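PDB 2QTF: GTPase HflX, which is a magnesium-dependent GTPase, specific for GTP, that associates with the 50S ribosomal subunit and may act in protein synthesis or ribosome biogenesis. Local coordinates for residues Ile107-Leu112 / Lys155-Leu160; Gly183-Thr188 / Val231-Phe236; Ser190-Leu195 / Ile262-Ser267; Leu296-Lys301 / Ile331-Leu336. One frame throughout, in Å; residues are numbered along the deposited sequence.

Contact 1 of 4, residues Ile107-Leu112 / Lys155-Leu160; sequences IELARL and KLMKEL
The carboxylate of Glu-108 meets the CD1 methyl of Leu-156, with OE2 3.8 Å from that carbon, while OE1 turns to a salt bridge with Arg-152. Glu-108 suits this border because its aliphatic stem packs on the leucine while its charged end is paired with the arginine, which would offset its charge; a bound cadmium ion also lies about 3 Å from its side chain. The other flat group, the guanidinium of Arg-111, points away from helix 145-164. One of its faces carries CG2 of Ile-107, 3.6 Å above the plane and offset toward the rim.

Between the helices the contact is apolar. Leu-109 has CG anti to the backbone N (chi1 179°), which sends both methyls across the interface. Its CD2 touches CG of Met-157 at 3.8 Å and CD1 of Leu-160 at 3.7 Å. CD1 of Leu-156 reaches in the other direction, lying 3.7 Å from CD1 of Leu-112 and against the backbone N of Leu-109. Branched leucine ends suit this interdigitation, and the flexible thioether chain of Met-157 suits its exposed margin.

The axes of segments 107-112 and 155-160 pass 10.1 Å apart at 149°, making an antiparallel helix pair. Ile-153 and Met-105 extend the apolar seam, while helix 101-121 also rests on helix 86-97, and Ile-107 reaches helix 245-253.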
loop_
_atom_site.group_PDB
_atom_site.type_symbol
_atom_site.label_atom_id
_atom_site.label_comp_id
_atom_site.label_asym_id
_atom_site.label_seq_id
_atom_site.Cartn_x
_atom_site.Cartn_y
_atom_site.Cartn_z
ATOM N N ILE A 107 -9.052 10.867 3.203
ATOM C CA ILE A 107 -7.903 11.138 2.292
ATOM C C ILE A 107 -7.977 12.589 1.797
ATOM O O ILE A 107 -7.016 13.315 1.785
ATOM C CB ILE A 107 -7.933 10.111 1.056
ATOM C CG1 ILE A 107 -7.591 8.695 1.614
ATOM C CG2 ILE A 107 -6.874 10.622 -0.105
ATOM C CD1 ILE A 107 -8.103 7.510 0.787
ATOM N N GLU A 108 -9.152 13.040 1.408
ATOM C CA GLU A 108 -9.243 14.375 0.894
ATOM C C GLU A 108 -8.936 15.404 2.044
ATOM O O GLU A 108 -8.288 16.448 1.816
ATOM C CB GLU A 108 -10.677 14.676 0.423
ATOM C CG GLU A 108 -10.569 16.175 -0.145
ATOM C CD GLU A 108 -11.792 16.713 -0.718
ATOM O OE1 GLU A 108 -11.654 17.832 -1.310
ATOM O OE2 GLU A 108 -12.867 16.026 -0.571
ATOM N N LEU A 109 -9.450 15.106 3.225
ATOM C CA LEU A 109 -9.175 15.923 4.473
ATOM C C LEU A 109 -7.649 16.034 4.700
ATOM O O LEU A 109 -7.105 17.124 4.859
ATOM C CB LEU A 109 -9.857 15.239 5.693
ATOM C CG LEU A 109 -9.574 16.033 7.032
ATOM C CD1 LEU A 109 -10.095 17.542 6.941
ATOM C CD2 LEU A 109 -10.236 15.276 8.188
ATOM N N ALA A 110 -6.941 14.909 4.662
ATOM C CA ALA A 110 -5.477 14.931 4.823
ATOM C C ALA A 110 -4.759 15.708 3.714
ATOM O O ALA A 110 -3.745 16.415 3.961
ATOM C CB ALA A 110 -4.913 13.495 4.950
ATOM N N ARG A 111 -5.197 15.520 2.453
ATOM C CA ARG A 111 -4.596 16.338 1.339
ATOM C C ARG A 111 -4.823 17.864 1.558
ATOM O O ARG A 111 -3.934 18.677 1.317
ATOM C CB ARG A 111 -5.227 15.874 0.017
ATOM C CG ARG A 111 -4.694 14.511 -0.443
ATOM C CD ARG A 111 -5.496 14.011 -1.741
ATOM N NE ARG A 111 -4.749 12.930 -2.370
ATOM C CZ ARG A 111 -5.251 12.177 -3.346
ATOM N NH1 ARG A 111 -6.542 12.313 -3.697
ATOM N NH2 ARG A 111 -4.444 11.404 -4.000
ATOM N N LEU A 112 -6.041 18.274 1.880
ATOM C CA LEU A 112 -6.344 19.690 2.168
ATOM C C LEU A 112 -5.515 20.237 3.279
ATOM O O LEU A 112 -4.984 21.377 3.175
ATOM C CB LEU A 112 -7.831 19.864 2.532
ATOM C CG LEU A 112 -8.768 19.600 1.328
ATOM C CD1 LEU A 112 -10.210 19.629 1.749
ATOM C CD2 LEU A 112 -8.495 20.602 0.134
ATOM N N LYS A 155 -16.085 21.463 6.805
ATOM C CA LYS A 155 -17.125 20.612 6.292
ATOM C C LYS A 155 -16.850 19.098 6.328
ATOM O O LYS A 155 -17.734 18.299 6.752
ATOM C CB LYS A 155 -17.554 21.050 4.843
ATOM C CG LYS A 155 -18.571 20.041 4.144
ATOM C CD LYS A 155 -18.845 20.364 2.619
ATOM C CE LYS A 155 -19.846 19.355 1.869
ATOM N NZ LYS A 155 -19.637 19.649 0.390
ATOM N N LEU A 156 -15.670 18.662 5.823
ATOM C CA LEU A 156 -15.320 17.231 5.891
ATOM C C LEU A 156 -15.248 16.769 7.382
ATOM O O LEU A 156 -15.703 15.694 7.721
ATOM C CB LEU A 156 -13.960 17.001 5.165
ATOM C CG LEU A 156 -14.095 17.130 3.663
ATOM C CD1 LEU A 156 -12.633 17.160 3.048
ATOM C CD2 LEU A 156 -14.818 15.850 3.312
ATOM N N MET A 157 -14.576 17.511 8.218
ATOM C CA MET A 157 -14.486 17.111 9.646
ATOM C C MET A 157 -15.858 16.974 10.273
ATOM O O MET A 157 -16.130 15.959 10.952
ATOM C CB MET A 157 -13.667 18.061 10.474
ATOM C CG MET A 157 -12.220 17.910 10.126
ATOM S SD MET A 157 -11.067 19.005 10.908
ATOM C CE MET A 157 -10.950 18.329 12.617
ATOM N N LYS A 158 -16.733 17.947 10.002
ATOM C CA LYS A 158 -18.149 17.833 10.372
ATOM C C LYS A 158 -18.814 16.560 9.910
ATOM O O LYS A 158 -19.309 15.782 10.731
ATOM C CB LYS A 158 -18.937 19.108 10.021
ATOM C CG LYS A 158 -18.358 20.268 10.862
ATOM C CD LYS A 158 -19.100 21.659 10.738
ATOM C CE LYS A 158 -18.670 22.618 11.873
ATOM N NZ LYS A 158 -19.204 24.080 11.779
ATOM N N GLU A 159 -18.812 16.306 8.603
ATOM C CA GLU A 159 -19.390 15.079 8.127
ATOM C C GLU A 159 -18.715 13.830 8.644
ATOM O O GLU A 159 -19.418 12.834 8.882
ATOM C CB GLU A 159 -19.416 15.065 6.627
ATOM C CG GLU A 159 -19.734 16.461 6.111
ATOM C CD GLU A 159 -19.903 16.505 4.615
ATOM O OE1 GLU A 159 -19.173 15.754 3.914
ATOM O OE2 GLU A 159 -20.764 17.300 4.155
ATOM N N LEU A 160 -17.389 13.850 8.837
ATOM C CA LEU A 160 -16.746 12.651 9.378
ATOM C C LEU A 160 -17.252 12.358 10.809
ATOM O O LEU A 160 -17.541 11.196 11.150
ATOM C CB LEU A 160 -15.212 12.731 9.376
ATOM C CG LEU A 160 -14.648 12.503 7.954
ATOM C CD1 LEU A 160 -13.176 13.009 7.947
ATOM C CD2 LEU A 160 -14.744 11.040 7.556
#

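Contact 2 of 4, residues Gly183-Thr188 / Val231-Phe236; sequences GIVGYT and VDTVGF. With CD (cadmium ion), chain C; ACT (acetate ion), chain H.
Tyr-187 and Phe-236 make the aromatic part of this contact, an edge-to-face pair in which Phe-236 turns its edge to the tyrosine face, the planes 65° apart. CB of Phe-236 sits almost exactly over the Tyr-187 ring, 3.5 Å from its centroid, as a CH-pi contact. The Phe-236 ring itself lies over the backbone of Gly-186, whose backbone angles would jam a CB against the preceding carbonyl O and so call for glycine. An alanine in place of Tyr-187 would probably leave CB and the ring edge of Phe-236 without their aromatic platform and open a gap toward helix 271-288.

Backbone hydrogen bonds join the segments in two places. Parallel strands pair where Ile-184 N gives a straight bond to Val-231 O (3.0 Å). Farther on, Phe-236 N donates to Gly-186 O from above the carbonyl plane (3.1 Å), and Thr-188 N donates to Phe-236 O (3.1 Å).

Apolar packing joins beta-branched Val-185 and Thr-233, which lie side by side, CG1 to CG2 3.8 Å.

Ionic chemistry gathers at Asp-232, whose OD1 and OD2 both bind a cadmium ion (2.4 and 2.3 Å), joined by four waters and His-97. Asp-232 to Gly-235 form the DxxG motif beside the P-loop. Gly-235 N donates to an acetate oxygen (2.8 Å), consistent with the role of this amide toward the gamma-phosphate in related GTPases; the bound carboxylate implies a site suited to an anion, with cadmium held on the neighbouring aspartate.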
loop_
_atom_site.group_PDB
_atom_site.type_symbol
_atom_site.label_atom_id
_atom_site.label_comp_id
_atom_site.label_asym_id
_atom_site.label_seq_id
_atom_site.Cartn_x
_atom_site.Cartn_y
_atom_site.Cartn_z
ATOM N N GLY A 183 -10.000 -10.758 0.251
ATOM C CA GLY A 183 -9.086 -9.613 0.290
ATOM C C GLY A 183 -7.634 -10.072 0.545
ATOM O O GLY A 183 -7.367 -10.945 1.357
ATOM N N ILE A 184 -6.684 -9.476 -0.172
ATOM C CA ILE A 184 -5.275 -9.776 0.019
ATOM C C ILE A 184 -4.697 -8.665 0.876
ATOM O O ILE A 184 -4.709 -7.447 0.449
ATOM C CB ILE A 184 -4.570 -9.763 -1.368
ATOM C CG1 ILE A 184 -5.138 -10.985 -2.191
ATOM C CG2 ILE A 184 -2.958 -9.993 -1.248
ATOM C CD1 ILE A 184 -4.816 -10.968 -3.694
ATOM N N VAL A 185 -4.114 -9.062 2.016
ATOM C CA VAL A 185 -3.476 -8.135 2.951
ATOM C C VAL A 185 -2.055 -8.572 3.266
ATOM O O VAL A 185 -1.617 -9.694 2.913
ATOM C CB VAL A 185 -4.269 -8.039 4.279
ATOM C CG1 VAL A 185 -5.655 -7.480 3.948
ATOM C CG2 VAL A 185 -4.392 -9.488 4.928
ATOM N N GLY A 186 -1.314 -7.662 3.887
ATOM C CA GLY A 186 0.074 -7.951 4.226
ATOM C C GLY A 186 0.944 -6.708 4.135
ATOM O O GLY A 186 0.567 -5.728 3.464
ATOM N N TYR A 187 2.180 -6.796 4.644
ATOM C CA TYR A 187 3.060 -5.650 4.531
ATOM C C TYR A 187 3.493 -5.325 3.120
ATOM O O TYR A 187 3.604 -6.193 2.268
ATOM C CB TYR A 187 4.344 -5.924 5.322
ATOM C CG TYR A 187 4.113 -5.430 6.724
ATOM C CD1 TYR A 187 3.618 -6.309 7.721
ATOM C CD2 TYR A 187 4.315 -4.059 7.022
ATOM C CE1 TYR A 187 3.370 -5.844 9.066
ATOM C CE2 TYR A 187 3.991 -3.562 8.331
ATOM C CZ TYR A 187 3.612 -4.465 9.314
ATOM O OH TYR A 187 3.382 -3.964 10.530
ATOM N N THR A 188 3.855 -4.064 2.916
ATOM C CA THR A 188 4.525 -3.647 1.744
ATOM C C THR A 188 5.698 -4.583 1.421
ATOM O O THR A 188 6.459 -5.013 2.293
ATOM C CB THR A 188 5.099 -2.199 2.013
ATOM O OG1 THR A 188 3.988 -1.402 2.353
ATOM C CG2 THR A 188 5.778 -1.635 0.815
ATOM N N VAL A 231 -9.766 -9.009 -4.033
ATOM C CA VAL A 231 -9.822 -7.603 -3.675
ATOM C C VAL A 231 -8.374 -7.158 -3.231
ATOM O O VAL A 231 -7.769 -7.767 -2.368
ATOM C CB VAL A 231 -10.866 -7.356 -2.580
ATOM C CG1 VAL A 231 -10.766 -5.912 -1.992
ATOM C CG2 VAL A 231 -12.377 -7.688 -3.014
ATOM N N ASP A 232 -7.830 -6.133 -3.893
ATOM C CA ASP A 232 -6.487 -5.555 -3.549
ATOM C C ASP A 232 -6.727 -4.566 -2.422
ATOM O O ASP A 232 -7.077 -3.423 -2.649
ATOM C CB ASP A 232 -5.926 -4.814 -4.776
ATOM C CG ASP A 232 -4.545 -4.196 -4.503
ATOM O OD1 ASP A 232 -4.099 -4.304 -3.333
ATOM O OD2 ASP A 232 -3.925 -3.471 -5.330
ATOM N N THR A 233 -6.537 -5.013 -1.195
ATOM C CA THR A 233 -6.643 -4.175 -0.020
ATOM C C THR A 233 -5.284 -3.428 0.118
ATOM O O THR A 233 -4.201 -3.946 -0.296
ATOM C CB THR A 233 -6.920 -5.056 1.224
ATOM O OG1 THR A 233 -8.220 -5.683 1.044
ATOM C CG2 THR A 233 -6.954 -4.253 2.541
ATOM N N VAL A 234 -5.360 -2.232 0.738
ATOM C CA VAL A 234 -4.102 -1.501 1.007
ATOM C C VAL A 234 -3.165 -2.379 1.885
ATOM O O VAL A 234 -3.618 -3.172 2.756
ATOM C CB VAL A 234 -4.406 -0.083 1.602
ATOM C CG1 VAL A 234 -4.945 -0.210 3.103
ATOM C CG2 VAL A 234 -3.200 0.876 1.427
ATOM N N GLY A 235 -1.858 -2.278 1.687
ATOM C CA GLY A 235 -0.932 -3.006 2.550
ATOM C C GLY A 235 -0.825 -2.405 3.940
ATOM O O GLY A 235 -1.299 -1.261 4.146
ATOM N N PHE A 236 -0.240 -3.158 4.895
ATOM C CA PHE A 236 0.239 -2.623 6.174
ATOM C C PHE A 236 1.518 -1.840 5.783
ATOM O O PHE A 236 2.384 -2.341 5.061
ATOM C CB PHE A 236 0.641 -3.775 7.102
ATOM C CG PHE A 236 -0.449 -4.779 7.323
ATOM C CD1 PHE A 236 -1.747 -4.381 7.516
ATOM C CD2 PHE A 236 -0.140 -6.139 7.356
ATOM C CE1 PHE A 236 -2.822 -5.343 7.819
ATOM C CE2 PHE A 236 -1.175 -7.108 7.543
ATOM C CZ PHE A 236 -2.515 -6.690 7.796
HETATM CD CD CD C . -2.258 -2.853 -3.886
HETATM C C ACT H . 1.005 -1.389 -0.238
HETATM O O ACT H . -0.282 -1.511 -0.467
HETATM O OXT ACT H . 1.616 -2.145 0.618
HETATM C CH3 ACT H . 1.769 -0.285 -0.981
HETATM O O HOH W 1 -3.482 -6.406 -1.581
HETATM O O HOH W 2 -2.865 -5.131 4.337
HETATM O O HOH W 3 -1.935 -3.238 -1.522
HETATM O O HOH W 4 -0.237 -1.541 -3.251
HETATM O O HOH W 5 -1.117 -4.826 -4.109
HETATM O O HOH W 6 -1.402 -2.014 -5.973
#

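Contact 3 of 4, residues Ser190-Leu195 / Ile262-Ser267; sequences SGKTSL and ILVIDS. With SO4 (sulfate ion), chain F; ACT (acetate ion), chain H.
Val-264 holds CG1 anti to its backbone N (chi1 -170°), which sets that methyl against Ser-190 O (3.4 Å) and aims CG2 at the helix. There CG2 meets CD2 of Leu-195 at 3.7 Å as the two side chains slide past each other in opposite directions. Leu-195 CD2 also touches CG2 of Ile-262. Beta-branched Val-264 and Ile-262 give the strand a compact apolar surface for the helix start. Ser-190, with OG between backbone N and carbonyl carbon (chi1 61°), rests near Val-264 CB and bonds to Tyr-187 O.

This is the P-loop, and a sulfate, probably from the crystallisation liquor, sits where a nucleotide phosphate would be expected. Lys-192 N and Thr-193 N each donate to it, to O3 and O1, both at 3.0 Å. The Lys-192 chain bends back over the loop; its CG lies 4.0 Å from Val-264 CG2, and NZ reaches sulfate O3 (2.9 Å), the acetate and Gly-186 O. An alanine here would probably leave sulfate O3 and Gly-186 O without their ammonium partner. Gly-191, the helix N-cap, adopts backbone angles suited to glycine.

The start of helix 192-200 thus packs on strand 260-266, which runs between strands 181-185 and 295-300; Ile-184 and Thr-298 extend the same packing surface.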
loop_
_atom_site.group_PDB
_atom_site.type_symbol
_atom_site.label_atom_id
_atom_site.label_comp_id
_atom_site.label_asym_id
_atom_site.label_seq_id
_atom_site.Cartn_x
_atom_site.Cartn_y
_atom_site.Cartn_z
ATOM N N SER A 190 5.666 -7.603 0.424
ATOM C CA SER A 190 5.545 -9.065 0.778
ATOM C C SER A 190 5.177 -9.865 -0.520
ATOM O O SER A 190 5.193 -11.104 -0.555
ATOM C CB SER A 190 4.494 -9.200 1.854
ATOM O OG SER A 190 3.234 -8.712 1.330
ATOM N N GLY A 191 4.881 -9.138 -1.588
ATOM C CA GLY A 191 4.446 -9.795 -2.873
ATOM C C GLY A 191 2.943 -9.788 -3.101
ATOM O O GLY A 191 2.413 -10.550 -3.949
ATOM N N LYS A 192 2.236 -8.873 -2.459
ATOM C CA LYS A 192 0.783 -8.822 -2.697
ATOM C C LYS A 192 0.335 -8.523 -4.147
ATOM O O LYS A 192 -0.618 -9.118 -4.597
ATOM C CB LYS A 192 0.104 -7.719 -1.824
ATOM C CG LYS A 192 0.120 -8.006 -0.298
ATOM C CD LYS A 192 -0.656 -6.845 0.464
ATOM C CE LYS A 192 -0.189 -5.444 0.056
ATOM N NZ LYS A 192 1.208 -5.055 0.424
ATOM N N THR A 193 0.969 -7.542 -4.835
ATOM C CA THR A 193 0.609 -7.239 -6.238
ATOM C C THR A 193 0.976 -8.449 -7.111
ATOM O O THR A 193 0.163 -8.846 -7.947
ATOM C CB THR A 193 1.396 -5.990 -6.682
ATOM O OG1 THR A 193 1.003 -4.955 -5.821
ATOM C CG2 THR A 193 1.136 -5.604 -8.143
ATOM N N SER A 194 2.119 -9.096 -6.830
ATOM C CA SER A 194 2.561 -10.238 -7.662
ATOM C C SER A 194 1.582 -11.356 -7.461
ATOM O O SER A 194 1.240 -12.020 -8.443
ATOM C CB SER A 194 3.977 -10.756 -7.394
ATOM O OG SER A 194 4.036 -11.168 -6.061
ATOM N N LEU A 195 1.096 -11.572 -6.254
ATOM C CA LEU A 195 0.078 -12.639 -6.011
ATOM C C LEU A 195 -1.287 -12.343 -6.716
ATOM O O LEU A 195 -1.885 -13.183 -7.413
ATOM C CB LEU A 195 -0.166 -12.734 -4.531
ATOM C CG LEU A 195 -1.201 -13.818 -4.142
ATOM C CD1 LEU A 195 -0.573 -15.096 -4.683
ATOM C CD2 LEU A 195 -1.195 -13.964 -2.623
ATOM N N ILE A 262 -6.473 -13.300 2.431
ATOM C CA ILE A 262 -5.200 -13.986 2.231
ATOM C C ILE A 262 -4.171 -13.055 2.825
ATOM O O ILE A 262 -4.061 -11.939 2.355
ATOM C CB ILE A 262 -4.883 -14.175 0.721
ATOM C CG1 ILE A 262 -5.963 -15.147 0.082
ATOM C CG2 ILE A 262 -3.361 -14.553 0.486
ATOM C CD1 ILE A 262 -5.924 -15.236 -1.539
ATOM N N LEU A 263 -3.392 -13.559 3.813
ATOM C CA LEU A 263 -2.304 -12.814 4.424
ATOM C C LEU A 263 -0.999 -13.260 3.886
ATOM O O LEU A 263 -0.594 -14.435 3.980
ATOM C CB LEU A 263 -2.262 -12.992 5.954
ATOM C CG LEU A 263 -1.092 -12.357 6.704
ATOM C CD1 LEU A 263 -1.182 -10.805 6.691
ATOM C CD2 LEU A 263 -1.189 -12.847 8.243
ATOM N N VAL A 264 -0.330 -12.308 3.297
ATOM C CA VAL A 264 0.897 -12.586 2.562
ATOM C C VAL A 264 2.085 -12.246 3.450
ATOM O O VAL A 264 2.118 -11.148 4.060
ATOM C CB VAL A 264 1.006 -11.815 1.196
ATOM C CG1 VAL A 264 2.153 -12.304 0.355
ATOM C CG2 VAL A 264 -0.294 -11.897 0.315
ATOM N N ILE A 265 3.044 -13.155 3.538
ATOM C CA ILE A 265 4.225 -13.019 4.502
ATOM C C ILE A 265 5.476 -13.293 3.738
ATOM O O ILE A 265 5.555 -14.331 3.021
ATOM C CB ILE A 265 4.139 -14.011 5.706
ATOM C CG1 ILE A 265 2.782 -13.836 6.404
ATOM C CG2 ILE A 265 5.299 -13.716 6.720
ATOM C CD1 ILE A 265 2.650 -12.390 7.222
ATOM N N ASP A 266 6.425 -12.344 3.790
ATOM C CA ASP A 266 7.730 -12.569 3.192
ATOM C C ASP A 266 8.534 -13.731 3.838
ATOM O O ASP A 266 9.119 -13.527 4.897
ATOM C CB ASP A 266 8.511 -11.248 3.167
ATOM C CG ASP A 266 9.805 -11.333 2.386
ATOM O OD1 ASP A 266 10.302 -12.468 2.062
ATOM O OD2 ASP A 266 10.324 -10.262 2.119
ATOM N N SER A 267 8.677 -14.884 3.169
ATOM C CA SER A 267 9.448 -15.992 3.780
ATOM C C SER A 267 10.980 -15.718 3.908
ATOM O O SER A 267 11.689 -16.513 4.556
ATOM C CB SER A 267 9.330 -17.311 2.908
ATOM O OG SER A 267 9.987 -17.107 1.678
HETATM S S SO4 F . 3.606 -5.627 -2.353
HETATM O O1 SO4 F . 2.580 -5.518 -3.371
HETATM O O2 SO4 F . 4.681 -6.516 -2.748
HETATM O O3 SO4 F . 3.226 -6.382 -1.168
HETATM O O4 SO4 F . 4.175 -4.299 -2.019
HETATM C C ACT H . 1.005 -1.389 -0.238
HETATM O O ACT H . -0.282 -1.511 -0.467
HETATM O OXT ACT H . 1.616 -2.145 0.618
HETATM C CH3 ACT H . 1.769 -0.285 -0.981
#

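Contact 4 of 4, residues Leu296-Lys301 / Ile331-Leu336; sequences LVTLNK and IPISAL
Ile-331 packs alongside Thr-298, the two side chains pointing the same way from paired parallel strands, with CG1 of the isoleucine 4.0 Å from the threonine CG2. Its CD1 goes on to CD1 of Leu-296. The backbone of Ile-331 joins the strands as well: its N donates to Val-297 O (3.0 Å) and its O accepts from Leu-299 N (2.9 Å). A long beta-branched residue suits this position, since its side chain also touches Leu-343 and Leu-344 of helix 341-355.

Strands 295-300 and 327-332 belong to a beta-alpha-beta unit whose crossover is helix 309-323, and their C-terminal ends carry two guanine-recognition motifs of the G domain: NKxD, starting at Asn-300, and the Ser-Ala-Leu of 334-336.

Ile-333 follows the last paired residues. Ile-333 N still bonds to Leu-299 O (2.9 Å), but its side chain swings across to Thr-298, CD1 to CB 3.9 Å, and to the carboxamide of Asn-300.

Asn-300, with CG anti to its backbone N (chi1 -167°), turns OD1 over CG1 of Ile-333 at 3.4 Å and takes a nearly straight bond, in the carbonyl plane, from Ala-335 N (3.0 Å, 168°). ND2 donates to Ser-190 O in the P-loop. An amide suits the place because it accepts through OD1 and donates through ND2, which fixes its flip.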
loop_
_atom_site.group_PDB
_atom_site.type_symbol
_atom_site.label_atom_id
_atom_site.label_comp_id
_atom_site.label_asym_id
_atom_site.label_seq_id
_atom_site.Cartn_x
_atom_site.Cartn_y
_atom_site.Cartn_z
ATOM N N LEU A 296 -6.294 -17.300 4.966
ATOM C CA LEU A 296 -5.354 -18.203 4.357
ATOM C C LEU A 296 -4.020 -17.482 4.379
ATOM O O LEU A 296 -3.882 -16.421 3.754
ATOM C CB LEU A 296 -5.758 -18.407 2.880
ATOM C CG LEU A 296 -4.791 -19.215 1.974
ATOM C CD1 LEU A 296 -4.436 -20.615 2.551
ATOM C CD2 LEU A 296 -5.389 -19.398 0.464
ATOM N N VAL A 297 -3.001 -18.032 5.008
ATOM C CA VAL A 297 -1.732 -17.339 5.114
ATOM C C VAL A 297 -0.870 -17.893 4.011
ATOM O O VAL A 297 -0.744 -19.140 3.854
ATOM C CB VAL A 297 -0.993 -17.560 6.540
ATOM C CG1 VAL A 297 0.338 -16.818 6.528
ATOM C CG2 VAL A 297 -1.921 -17.174 7.717
ATOM N N THR A 298 -0.274 -17.001 3.204
ATOM C CA THR A 298 0.614 -17.509 2.199
ATOM C C THR A 298 2.034 -17.009 2.490
ATOM O O THR A 298 2.312 -15.821 2.392
ATOM C CB THR A 298 0.209 -17.112 0.745
ATOM O OG1 THR A 298 0.265 -15.696 0.607
ATOM C CG2 THR A 298 -1.195 -17.591 0.382
ATOM N N LEU A 299 2.904 -17.946 2.791
ATOM C CA LEU A 299 4.312 -17.684 2.939
ATOM C C LEU A 299 4.977 -17.616 1.569
ATOM O O LEU A 299 5.156 -18.625 0.891
ATOM C CB LEU A 299 4.911 -18.813 3.850
ATOM C CG LEU A 299 6.324 -18.698 4.316
ATOM C CD1 LEU A 299 6.459 -17.223 5.021
ATOM C CD2 LEU A 299 6.583 -19.878 5.296
ATOM N N ASN A 300 5.268 -16.388 1.139
ATOM C CA ASN A 300 5.636 -16.078 -0.214
ATOM C C ASN A 300 7.158 -15.891 -0.380
ATOM O O ASN A 300 7.871 -15.859 0.641
ATOM C CB ASN A 300 4.911 -14.775 -0.629
ATOM C CG ASN A 300 4.972 -14.515 -2.139
ATOM O OD1 ASN A 300 4.973 -15.424 -2.981
ATOM N ND2 ASN A 300 5.068 -13.258 -2.498
ATOM N N LYS A 301 7.596 -15.849 -1.647
ATOM C CA LYS A 301 8.981 -15.605 -2.110
ATOM C C LYS A 301 9.877 -16.755 -1.704
ATOM O O LYS A 301 11.099 -16.555 -1.506
ATOM C CB LYS A 301 9.520 -14.292 -1.505
ATOM C CG LYS A 301 8.697 -13.102 -1.813
ATOM C CD LYS A 301 9.521 -11.819 -1.444
ATOM C CE LYS A 301 8.673 -10.627 -1.687
ATOM N NZ LYS A 301 9.461 -9.320 -1.617
ATOM N N ILE A 331 0.152 -21.936 3.525
ATOM C CA ILE A 331 0.864 -22.571 2.382
ATOM C C ILE A 331 2.099 -21.777 1.955
ATOM O O ILE A 331 2.112 -20.578 2.032
ATOM C CB ILE A 331 -0.090 -22.854 1.185
ATOM C CG1 ILE A 331 -0.697 -21.524 0.685
ATOM C CG2 ILE A 331 -1.293 -23.703 1.788
ATOM C CD1 ILE A 331 -1.675 -21.589 -0.542
ATOM N N PRO A 332 3.121 -22.465 1.475
ATOM C CA PRO A 332 4.248 -21.777 0.870
ATOM C C PRO A 332 4.043 -21.643 -0.600
ATOM O O PRO A 332 3.618 -22.652 -1.279
ATOM C CB PRO A 332 5.413 -22.766 1.119
ATOM C CG PRO A 332 4.663 -24.203 1.055
ATOM C CD PRO A 332 3.281 -23.952 1.553
ATOM N N ILE A 333 4.346 -20.475 -1.131
ATOM C CA ILE A 333 4.256 -20.296 -2.568
ATOM C C ILE A 333 5.401 -19.434 -3.039
ATOM O O ILE A 333 6.083 -18.764 -2.223
ATOM C CB ILE A 333 2.948 -19.504 -2.981
ATOM C CG1 ILE A 333 2.984 -18.086 -2.314
ATOM C CG2 ILE A 333 1.693 -20.340 -2.592
ATOM C CD1 ILE A 333 1.806 -17.127 -2.784
ATOM N N SER A 334 5.587 -19.366 -4.347
ATOM C CA SER A 334 6.398 -18.289 -4.938
ATOM C C SER A 334 5.573 -17.675 -6.059
ATOM O O SER A 334 5.387 -18.295 -7.110
ATOM C CB SER A 334 7.734 -18.743 -5.448
ATOM O OG SER A 334 8.226 -17.631 -6.196
ATOM N N ALA A 335 4.983 -16.521 -5.807
ATOM C CA ALA A 335 4.147 -15.853 -6.829
ATOM C C ALA A 335 4.989 -15.500 -8.026
ATOM O O ALA A 335 4.490 -15.642 -9.114
ATOM C CB ALA A 335 3.392 -14.608 -6.282
ATOM N N LEU A 336 6.279 -15.147 -7.849
ATOM C CA LEU A 336 7.160 -14.761 -9.028
ATOM C C LEU A 336 7.598 -15.922 -9.886
ATOM O O LEU A 336 7.651 -15.822 -11.085
ATOM C CB LEU A 336 8.454 -14.034 -8.602
ATOM C CG LEU A 336 8.242 -12.508 -8.475
ATOM C CD1 LEU A 336 9.613 -11.804 -8.704
ATOM C CD2 LEU A 336 7.130 -11.860 -9.422
HETATM O O HOH W 7 7.457 -14.609 -5.133
#

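From the N terminus, contact 1 comes first and closes a loop of 42 residues, partly unmodelled, as a helix pair in the middle region. It closes before contact 2 opens, and their centres lie about 24 Å apart. Contacts 2 and 3 cross: strand 181-185 and the P-loop lead straight into helix 192-200, so segments 183-188 and 190-195 reach forward to 231-236 and then 262-267, closing loops of 42 and 66 residues. Contact 4 follows in series, closing a loop of 29 residues. Contacts 2, 3 and 4 share one mixed sheet; strand 260-266 bonds to strand 181-185 through Ile-262 and to strand 295-300 through Leu-263, linking all three.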